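Uncharacterized protein VP1736 (Vibrio parahaemolyticus, PDB 3LXQ) is of unknown function but carries a sulfatase-type domain of the alkaline phosphatase clan, with an alpha/beta fold. Local coordinates at residues Val403-Tyr408 and Ser423-Ala428; Val316-Phe321 and Gly387-Asp392; Gln51-Leu56 and Asn441-Ser446. All coordinates share one frame; numbering follows the deposited sequence.

Contact 1 (Val403-Tyr408 and Ser423-Ala428); sequences VSTMEY and SVIDRA
No flat group takes part where Val-403 and Thr-405 meet Ile-425; instead of ring faces and edges, three branched side chains press methyl and methylene groups together between a strand and a helix. Ile-425 carries the helix side. Chi2 (175°) extends its chain and carries CD1 outward, while CG2, anti to the backbone N, offers a second branch. Val-403 lies across this side chain at a slant, its CG1 4.0 Å from CD1 of Ile-425 and 4.2 Å from CG2 of the same residue, so that it bridges the two branches. Thr-405, two residues further along the strand and on the same side of it, crosses Ile-425 at about a right angle and offers only its methyl: CG2 stands 4.2 Å from CG1 of Ile-425 and equally 4.2 Å from CD1. The threonine divides its duties. With chi1 at 56°, OG1 sits between the backbone N and the carbonyl carbon and is hydrogen-bonded to the backbone O of Leu-418, while CG2 is left to the isoleucine. Such separations are those of ordinary van der Waals contact between apolar groups, and the contact lies at the surface, with Val-403 exposed, and is small. It illustrates a helix laid against one side of an antiparallel sheet. Strand 402-409 runs between strands 394-398 and 414-417, and helix 422-441, which follows the last of these, also rests on the sheet through Ala-428, packed on Val-395 and Tyr-388.

Contact 2 (Val316-Phe321 and Gly387-Asp392); sequences VPVKHF and GYLTRD
Leu-389 reaches Val-318 with a single methyl, and its side chain shows how a strand residue spans the space to a loop. CB leaves the backbone in the direction of the loop but touches nothing in it. CG follows anti to the backbone N (chi1 180°), prolonging the chain straight out from the strand. At CG the two branches part. CD2 ends 4.1 Å from CG1 of Val-318, whereas CD1 diverges to the side where Tyr-408 packs. Val-318 meets the leucine at about a right angle, and CG1 is the branch it extends.

The contact joins a loop next to the large mixed sheet to a strand of a second sheet. Residues 316-321 form the last part of the connection from strand 298-304 to its antiparallel neighbour 322-328 in the sulfatase-type core; their path bends through an inverse gamma turn centred on Pro-317 and a short 3-10 segment at 318-319. Strand 385-390 is part of the five-stranded antiparallel sheet near the C-terminal end, an organisation consistent with the smaller second sheet of sulfatases.

At the other end of the contact Val-316 rests on bare backbone: its CG2 lies 3.8 Å from N of Gly-387 and 4.1 Å from CA, ordinary contact distances at a place where Gly-387 has no side chain to come between. Met-380, on the neighbouring strand 377-382, touches both Val-316 and Leu-389. Further along the same segment as Leu-389, Thr-390 OG1 accepts a hydrogen bond from N of Asp-392, an ST turn.

Contact 3 (Gln51-Leu56 and Asn441-Ser446); sequences QKMLDL and NNWYSS
Trp-443 points its six-membered ring at helix 50-61, and Met-53 and Leu-54 come from the opposite direction to meet it. The two helix residues approach differently. Selenomethionine Met-53 has a chain bent at chi2 (-89°) and again at chi3, which brings CE to the ring edge, near its plane and 4.0 Å from CZ3 of Trp-443. Leu-54 arrives obliquely: its CD2 is 3.7 Å from CH2 of Trp-443, with CD1 4.0 Å from CZ3. The leucine torsions lie away from the staggered positions, which suggests either strain or an uncertain placement of its branches. On one face of the indole, Asn-441 CB lies 3.4 Å above the plane, displaced toward the rim.

The tryptophan follows directly on a Schellman motif at the end of helix 422-441, in which Asn-442 adopts positive phi (64°). This segment near the C-terminal end meets a helix from the beginning of the modelled chain, and Ala-438 and Phe-434 of helix 422-441 pack beside the contact. The chemistry is wholly apolar, methyl groups against aromatic carbons, so the attachment depends on fit and burial rather than on directional bonds.

Helix 422-441 ties the three contacts together: it supplies residues 423-428 to contact 1, leads into residues 441-446 of contact 3, and packs on Tyr-388 from contact 2. Contacts 1 and 2 share the five-stranded sheet, with centres about 11 Å apart; Tyr-408 CZ lies 3.4 Å from Val-318 CG1, joining the strand of one to the loop of the other. Contact 3, its centre about 21 Å from that of contact 1, is linked to it by a salt bridge of 2.9 Å between Asp-426 OD2 and Lys-52 NZ. Contacts 2 and 3 do not touch, their nearest atoms being about 7 Å apart. Along the chain, contact 2 closes before contact 1 opens, and both lie within the loop closed by contact 3.

Contact 1 (Val403-Tyr408 and Ser423-Ala428)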
loop_
_atom_site.group_PDB
_atom_site.type_symbol
_atom_site.label_atom_id
_atom_site.label_comp_id
_atom_site.label_asym_id
_atom_site.label_seq_id
_atom_site.Cartn_x
_atom_site.Cartn_y
_atom_site.Cartn_z
ATOM N N VAL A 403 -19.409 15.819 11.462
ATOM C CA VAL A 403 -19.657 14.479 10.954
ATOM C C VAL A 403 -20.592 14.555 9.749
ATOM O O VAL A 403 -21.699 15.079 9.849
ATOM C CB VAL A 403 -20.276 13.569 12.051
ATOM C CG1 VAL A 403 -20.709 12.218 11.476
ATOM C CG2 VAL A 403 -19.301 13.384 13.221
ATOM N N SER A 404 -20.131 14.042 8.611
ATOM C CA SER A 404 -20.954 13.963 7.403
ATOM C C SER A 404 -21.261 12.511 7.082
ATOM O O SER A 404 -20.395 11.644 7.203
ATOM C CB SER A 404 -20.255 14.619 6.212
ATOM O OG SER A 404 -20.392 16.026 6.243
ATOM N N THR A 405 -22.498 12.256 6.672
ATOM C CA THR A 405 -22.941 10.900 6.378
ATOM C C THR A 405 -23.525 10.839 4.968
ATOM O O THR A 405 -24.402 11.639 4.614
ATOM C CB THR A 405 -23.958 10.404 7.431
ATOM O OG1 THR A 405 -25.069 11.313 7.504
ATOM C CG2 THR A 405 -23.303 10.300 8.804
HETATM N N MSE A 406 -23.027 9.900 4.165
HETATM C CA MSE A 406 -23.359 9.844 2.738
HETATM C C MSE A 406 -23.531 8.431 2.183
HETATM O O MSE A 406 -23.088 7.452 2.781
HETATM C CB MSE A 406 -22.292 10.577 1.914
HETATM C CG MSE A 406 -22.305 12.096 2.056
HETATM SE SE MSE A 406 -20.572 12.942 1.692
HETATM C CE MSE A 406 -19.467 12.005 2.995
ATOM N N GLU A 407 -24.204 8.350 1.037
ATOM C CA GLU A 407 -24.264 7.136 0.235
ATOM C C GLU A 407 -23.362 7.370 -0.967
ATOM O O GLU A 407 -23.453 8.409 -1.624
ATOM C CB GLU A 407 -25.697 6.848 -0.225
ATOM N N TYR A 408 -22.483 6.413 -1.244
ATOM C CA TYR A 408 -21.534 6.558 -2.337
ATOM C C TYR A 408 -21.964 5.788 -3.581
ATOM O O TYR A 408 -22.250 4.594 -3.523
ATOM C CB TYR A 408 -20.135 6.146 -1.884
ATOM C CG TYR A 408 -19.044 6.409 -2.891
ATOM C CD1 TYR A 408 -18.548 7.696 -3.100
ATOM C CD2 TYR A 408 -18.491 5.364 -3.624
ATOM C CE1 TYR A 408 -17.541 7.930 -4.023
ATOM C CE2 TYR A 408 -17.484 5.587 -4.544
ATOM C CZ TYR A 408 -17.013 6.867 -4.740
ATOM O OH TYR A 408 -16.009 7.064 -5.653
ATOM N N SER A 423 -24.259 3.305 15.339
ATOM C CA SER A 423 -23.244 2.263 15.217
ATOM C C SER A 423 -22.352 2.427 13.977
ATOM O O SER A 423 -21.207 1.980 13.983
ATOM C CB SER A 423 -23.904 0.878 15.211
ATOM O OG SER A 423 -24.755 0.722 14.085
ATOM N N VAL A 424 -22.883 3.056 12.927
ATOM C CA VAL A 424 -22.111 3.319 11.703
ATOM C C VAL A 424 -21.131 4.473 11.922
ATOM O O VAL A 424 -19.980 4.406 11.492
ATOM C CB VAL A 424 -23.030 3.597 10.482
ATOM C CG1 VAL A 424 -22.218 3.956 9.248
ATOM C CG2 VAL A 424 -23.921 2.379 10.194
ATOM N N ILE A 425 -21.591 5.521 12.607
ATOM C CA ILE A 425 -20.716 6.644 12.969
ATOM C C ILE A 425 -19.629 6.219 13.963
ATOM O O ILE A 425 -18.481 6.625 13.831
ATOM C CB ILE A 425 -21.513 7.857 13.526
ATOM C CG1 ILE A 425 -22.404 8.463 12.438
ATOM C CG2 ILE A 425 -20.565 8.934 14.073
ATOM C CD1 ILE A 425 -23.321 9.598 12.931
ATOM N N ASP A 426 -19.996 5.387 14.934
ATOM C CA ASP A 426 -19.082 4.957 15.998
ATOM C C ASP A 426 -17.969 4.049 15.487
ATOM O O ASP A 426 -16.858 4.076 16.008
ATOM C CB ASP A 426 -19.849 4.237 17.112
ATOM C CG ASP A 426 -20.580 5.200 18.058
ATOM O OD1 ASP A 426 -20.667 6.411 17.754
ATOM O OD2 ASP A 426 -21.069 4.736 19.116
ATOM N N ARG A 427 -18.280 3.230 14.487
ATOM C CA ARG A 427 -17.291 2.352 13.867
ATOM C C ARG A 427 -16.252 3.183 13.092
ATOM O O ARG A 427 -15.056 2.897 13.127
ATOM C CB ARG A 427 -17.978 1.341 12.945
ATOM C CG ARG A 427 -17.000 0.481 12.152
ATOM C CD ARG A 427 -17.733 -0.463 11.232
ATOM N NE ARG A 427 -18.603 0.255 10.312
ATOM C CZ ARG A 427 -19.542 -0.316 9.565
ATOM N NH1 ARG A 427 -19.728 -1.625 9.625
ATOM N NH2 ARG A 427 -20.294 0.429 8.757
ATOM N N ALA A 428 -16.730 4.218 12.411
ATOM C CA ALA A 428 -15.881 5.138 11.651
ATOM C C ALA A 428 -14.977 5.937 12.589
ATOM O O ALA A 428 -13.760 5.999 12.387
ATOM C CB ALA A 428 -16.747 6.077 10.814
#

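Contact 2 (Val316-Phe321 and Gly387-Asp392)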
loop_
_atom_site.group_PDB
_atom_site.type_symbol
_atom_site.label_atom_id
_atom_site.label_comp_id
_atom_site.label_asym_id
_atom_site.label_seq_id
_atom_site.Cartn_x
_atom_site.Cartn_y
_atom_site.Cartn_z
ATOM N N VAL A 316 -13.823 14.154 1.868
ATOM C CA VAL A 316 -12.898 13.135 1.363
ATOM C C VAL A 316 -13.208 12.758 -0.088
ATOM O O VAL A 316 -14.234 12.137 -0.363
ATOM C CB VAL A 316 -12.831 11.886 2.272
ATOM C CG1 VAL A 316 -11.855 10.851 1.691
ATOM C CG2 VAL A 316 -12.389 12.276 3.668
ATOM N N PRO A 317 -12.317 13.140 -1.022
ATOM C CA PRO A 317 -12.504 12.831 -2.446
ATOM C C PRO A 317 -12.153 11.372 -2.776
ATOM O O PRO A 317 -11.052 11.067 -3.228
ATOM C CB PRO A 317 -11.566 13.817 -3.145
ATOM C CG PRO A 317 -10.469 14.059 -2.145
ATOM C CD PRO A 317 -11.119 13.970 -0.783
ATOM N N VAL A 318 -13.125 10.493 -2.557
ATOM C CA VAL A 318 -12.962 9.033 -2.637
ATOM C C VAL A 318 -12.228 8.546 -3.885
ATOM O O VAL A 318 -11.303 7.719 -3.784
ATOM C CB VAL A 318 -14.349 8.328 -2.509
ATOM C CG1 VAL A 318 -14.248 6.816 -2.712
ATOM C CG2 VAL A 318 -14.992 8.649 -1.155
ATOM N N LYS A 319 -12.636 9.080 -5.040
ATOM C CA LYS A 319 -12.085 8.726 -6.349
ATOM C C LYS A 319 -10.571 8.862 -6.350
ATOM O O LYS A 319 -9.869 8.088 -7.004
ATOM C CB LYS A 319 -12.700 9.622 -7.445
ATOM N N HIS A 320 -10.072 9.835 -5.591
ATOM C CA HIS A 320 -8.642 10.117 -5.542
ATOM C C HIS A 320 -7.859 9.332 -4.494
ATOM O O HIS A 320 -6.706 9.636 -4.225
ATOM C CB HIS A 320 -8.401 11.607 -5.411
ATOM C CG HIS A 320 -8.808 12.372 -6.625
ATOM N ND1 HIS A 320 -8.014 12.449 -7.748
ATOM C CD2 HIS A 320 -9.936 13.069 -6.909
ATOM C CE1 HIS A 320 -8.626 13.178 -8.667
ATOM N NE2 HIS A 320 -9.790 13.571 -8.180
ATOM N N PHE A 321 -8.493 8.319 -3.919
ATOM C CA PHE A 321 -7.783 7.312 -3.128
ATOM C C PHE A 321 -7.808 5.982 -3.869
ATOM O O PHE A 321 -7.168 4.996 -3.453
ATOM C CB PHE A 321 -8.409 7.199 -1.735
ATOM C CG PHE A 321 -8.169 8.406 -0.864
ATOM C CD1 PHE A 321 -8.960 9.549 -0.990
ATOM C CD2 PHE A 321 -7.145 8.403 0.068
ATOM C CE1 PHE A 321 -8.729 10.675 -0.206
ATOM C CE2 PHE A 321 -6.910 9.517 0.863
ATOM C CZ PHE A 321 -7.711 10.654 0.732
ATOM N N GLY A 387 -12.194 9.435 6.232
ATOM C CA GLY A 387 -13.353 8.813 5.613
ATOM C C GLY A 387 -13.398 7.311 5.787
ATOM O O GLY A 387 -12.370 6.635 5.738
ATOM N N TYR A 388 -14.601 6.798 6.017
ATOM C CA TYR A 388 -14.836 5.362 6.148
ATOM C C TYR A 388 -15.901 4.950 5.130
ATOM O O TYR A 388 -17.094 5.287 5.258
ATOM C CB TYR A 388 -15.258 5.004 7.583
ATOM C CG TYR A 388 -15.039 3.540 7.966
ATOM C CD1 TYR A 388 -13.820 3.107 8.497
ATOM C CD2 TYR A 388 -16.062 2.598 7.810
ATOM C CE1 TYR A 388 -13.627 1.755 8.864
ATOM C CE2 TYR A 388 -15.882 1.274 8.157
ATOM C CZ TYR A 388 -14.666 0.858 8.681
ATOM O OH TYR A 388 -14.515 -0.450 9.018
ATOM N N LEU A 389 -15.439 4.269 4.092
ATOM C CA LEU A 389 -16.273 3.796 3.000
ATOM C C LEU A 389 -16.646 2.326 3.204
ATOM O O LEU A 389 -15.773 1.477 3.447
ATOM C CB LEU A 389 -15.553 3.981 1.655
ATOM C CG LEU A 389 -16.289 3.532 0.375
ATOM C CD1 LEU A 389 -17.456 4.472 0.001
ATOM C CD2 LEU A 389 -15.334 3.361 -0.808
ATOM N N THR A 390 -17.946 2.044 3.144
ATOM C CA THR A 390 -18.461 0.671 3.098
ATOM C C THR A 390 -19.442 0.551 1.925
ATOM O O THR A 390 -19.721 1.532 1.243
ATOM C CB THR A 390 -19.188 0.272 4.416
ATOM O OG1 THR A 390 -20.511 0.808 4.402
ATOM C CG2 THR A 390 -18.448 0.795 5.648
ATOM N N ARG A 391 -19.972 -0.644 1.691
ATOM C CA ARG A 391 -20.873 -0.850 0.559
ATOM C C ARG A 391 -22.191 -0.091 0.710
ATOM O O ARG A 391 -22.900 0.134 -0.270
ATOM C CB ARG A 391 -21.136 -2.340 0.356
ATOM C CG ARG A 391 -20.036 -3.069 -0.385
ATOM C CD ARG A 391 -19.969 -2.645 -1.847
ATOM N NE ARG A 391 -18.861 -3.292 -2.543
ATOM C CZ ARG A 391 -18.563 -3.110 -3.830
ATOM N NH1 ARG A 391 -17.538 -3.757 -4.367
ATOM N NH2 ARG A 391 -19.288 -2.289 -4.586
ATOM N N ASP A 392 -22.487 0.329 1.939
ATOM C CA ASP A 392 -23.797 0.875 2.292
ATOM C C ASP A 392 -23.788 2.355 2.634
ATOM O O ASP A 392 -24.811 3.035 2.525
ATOM C CB ASP A 392 -24.385 0.069 3.448
ATOM C CG ASP A 392 -24.575 -1.379 3.087
ATOM O OD1 ASP A 392 -25.521 -1.686 2.333
ATOM O OD2 ASP A 392 -23.759 -2.209 3.533
#

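Contact 3 (Gln51-Leu56 and Asn441-Ser446)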
loop_
_atom_site.group_PDB
_atom_site.type_symbol
_atom_site.label_atom_id
_atom_site.label_comp_id
_atom_site.label_asym_id
_atom_site.label_seq_id
_atom_site.Cartn_x
_atom_site.Cartn_y
_atom_site.Cartn_z
ATOM N N GLN A 51 -11.588 1.494 25.712
ATOM C CA GLN A 51 -12.299 0.223 25.661
ATOM C C GLN A 51 -13.309 0.171 24.523
ATOM O O GLN A 51 -13.228 -0.717 23.676
ATOM C CB GLN A 51 -13.008 -0.047 26.989
ATOM C CG GLN A 51 -13.474 -1.482 27.140
ATOM C CD GLN A 51 -12.424 -2.370 27.790
ATOM O OE1 GLN A 51 -12.625 -2.873 28.900
ATOM N NE2 GLN A 51 -11.295 -2.557 27.108
ATOM N N LYS A 52 -14.256 1.111 24.514
ATOM C CA LYS A 52 -15.243 1.209 23.439
ATOM C C LYS A 52 -14.567 1.277 22.049
ATOM O O LYS A 52 -14.951 0.556 21.125
ATOM C CB LYS A 52 -16.176 2.414 23.654
ATOM C CG LYS A 52 -17.209 2.592 22.544
ATOM C CD LYS A 52 -18.168 3.729 22.801
ATOM C CE LYS A 52 -19.031 3.964 21.566
ATOM N NZ LYS A 52 -19.986 5.093 21.748
HETATM N N MSE A 53 -13.548 2.125 21.935
HETATM C CA MSE A 53 -12.791 2.298 20.703
HETATM C C MSE A 53 -12.114 0.996 20.233
HETATM O O MSE A 53 -12.339 0.547 19.091
HETATM C CB MSE A 53 -11.790 3.459 20.877
HETATM C CG MSE A 53 -11.075 3.904 19.613
HETATM SE SE MSE A 53 -9.418 2.892 19.341
HETATM C CE MSE A 53 -8.301 3.876 20.594
ATOM N N LEU A 54 -11.312 0.383 21.104
ATOM C CA LEU A 54 -10.639 -0.869 20.769
ATOM C C LEU A 54 -11.609 -1.979 20.375
ATOM O O LEU A 54 -11.325 -2.763 19.466
ATOM C CB LEU A 54 -9.759 -1.365 21.919
ATOM C CG LEU A 54 -8.267 -1.026 21.967
ATOM C CD1 LEU A 54 -7.756 -0.479 20.632
ATOM C CD2 LEU A 54 -7.961 -0.062 23.095
ATOM N N ASP A 55 -12.741 -2.059 21.071
ATOM C CA ASP A 55 -13.718 -3.097 20.780
ATOM C C ASP A 55 -14.269 -2.941 19.377
ATOM O O ASP A 55 -14.363 -3.922 18.637
ATOM C CB ASP A 55 -14.847 -3.117 21.826
ATOM C CG ASP A 55 -14.391 -3.657 23.162
ATOM O OD1 ASP A 55 -13.274 -4.220 23.236
ATOM O OD2 ASP A 55 -15.147 -3.518 24.144
ATOM N N LEU A 56 -14.590 -1.706 19.000
ATOM C CA LEU A 56 -15.140 -1.447 17.686
ATOM C C LEU A 56 -14.090 -1.650 16.599
ATOM O O LEU A 56 -14.429 -2.082 15.498
ATOM C CB LEU A 56 -15.757 -0.047 17.605
ATOM C CG LEU A 56 -17.025 0.156 18.441
ATOM C CD1 LEU A 56 -17.365 1.637 18.516
ATOM C CD2 LEU A 56 -18.208 -0.659 17.890
ATOM N N ASN A 441 0.567 5.290 22.545
ATOM C CA ASN A 441 0.681 4.300 23.613
ATOM C C ASN A 441 1.574 3.102 23.312
ATOM O O ASN A 441 1.695 2.194 24.140
ATOM C CB ASN A 441 -0.703 3.856 24.083
ATOM C CG ASN A 441 -1.503 5.000 24.679
ATOM O OD1 ASN A 441 -1.502 5.202 25.886
ATOM N ND2 ASN A 441 -2.167 5.770 23.828
ATOM N N ASN A 442 2.218 3.126 22.146
ATOM C CA ASN A 442 3.152 2.072 21.726
ATOM C C ASN A 442 2.463 0.732 21.538
ATOM O O ASN A 442 2.973 -0.317 21.952
ATOM C CB ASN A 442 4.329 1.949 22.701
ATOM C CG ASN A 442 4.965 3.283 23.002
ATOM O OD1 ASN A 442 4.782 3.833 24.086
ATOM N ND2 ASN A 442 5.686 3.833 22.026
ATOM N N TRP A 443 1.310 0.779 20.874
ATOM C CA TRP A 443 0.506 -0.417 20.660
ATOM C C TRP A 443 0.897 -1.149 19.392
ATOM O O TRP A 443 0.303 -2.173 19.056
ATOM C CB TRP A 443 -0.989 -0.087 20.627
ATOM C CG TRP A 443 -1.573 0.318 21.959
ATOM C CD1 TRP A 443 -1.047 0.085 23.212
ATOM C CD2 TRP A 443 -2.818 0.999 22.168
ATOM N NE1 TRP A 443 -1.889 0.597 24.177
ATOM C CE2 TRP A 443 -2.984 1.155 23.565
ATOM C CE3 TRP A 443 -3.815 1.485 21.309
ATOM C CZ2 TRP A 443 -4.101 1.788 24.117
ATOM C CZ3 TRP A 443 -4.922 2.121 21.861
ATOM C CH2 TRP A 443 -5.053 2.270 23.251
ATOM N N TYR A 444 1.922 -0.653 18.713
ATOM C CA TYR A 444 2.240 -1.174 17.402
ATOM C C TYR A 444 3.726 -1.506 17.244
ATOM O O TYR A 444 4.315 -1.293 16.182
ATOM C CB TYR A 444 1.726 -0.208 16.320
ATOM C CG TYR A 444 1.169 -0.889 15.092
ATOM C CD1 TYR A 444 -0.136 -1.402 15.073
ATOM C CD2 TYR A 444 1.934 -1.006 13.934
ATOM C CE1 TYR A 444 -0.651 -2.021 13.928
ATOM C CE2 TYR A 444 1.434 -1.613 12.794
ATOM C CZ TYR A 444 0.142 -2.115 12.792
ATOM O OH TYR A 444 -0.325 -2.723 11.647
ATOM N N SER A 445 4.306 -2.063 18.306
ATOM C CA SER A 445 5.708 -2.433 18.333
ATOM C C SER A 445 5.949 -3.764 17.630
ATOM O O SER A 445 5.007 -4.497 17.335
ATOM C CB SER A 445 6.158 -2.563 19.777
ATOM O OG SER A 445 5.741 -3.813 20.290
ATOM N N SER A 446 7.220 -4.080 17.388
ATOM C CA SER A 446 7.601 -5.391 16.855
ATOM C C SER A 446 7.881 -6.457 17.904
ATOM O O SER A 446 8.406 -7.523 17.561
ATOM C CB SER A 446 8.778 -5.300 15.863
ATOM O OG SER A 446 9.687 -4.263 16.175
#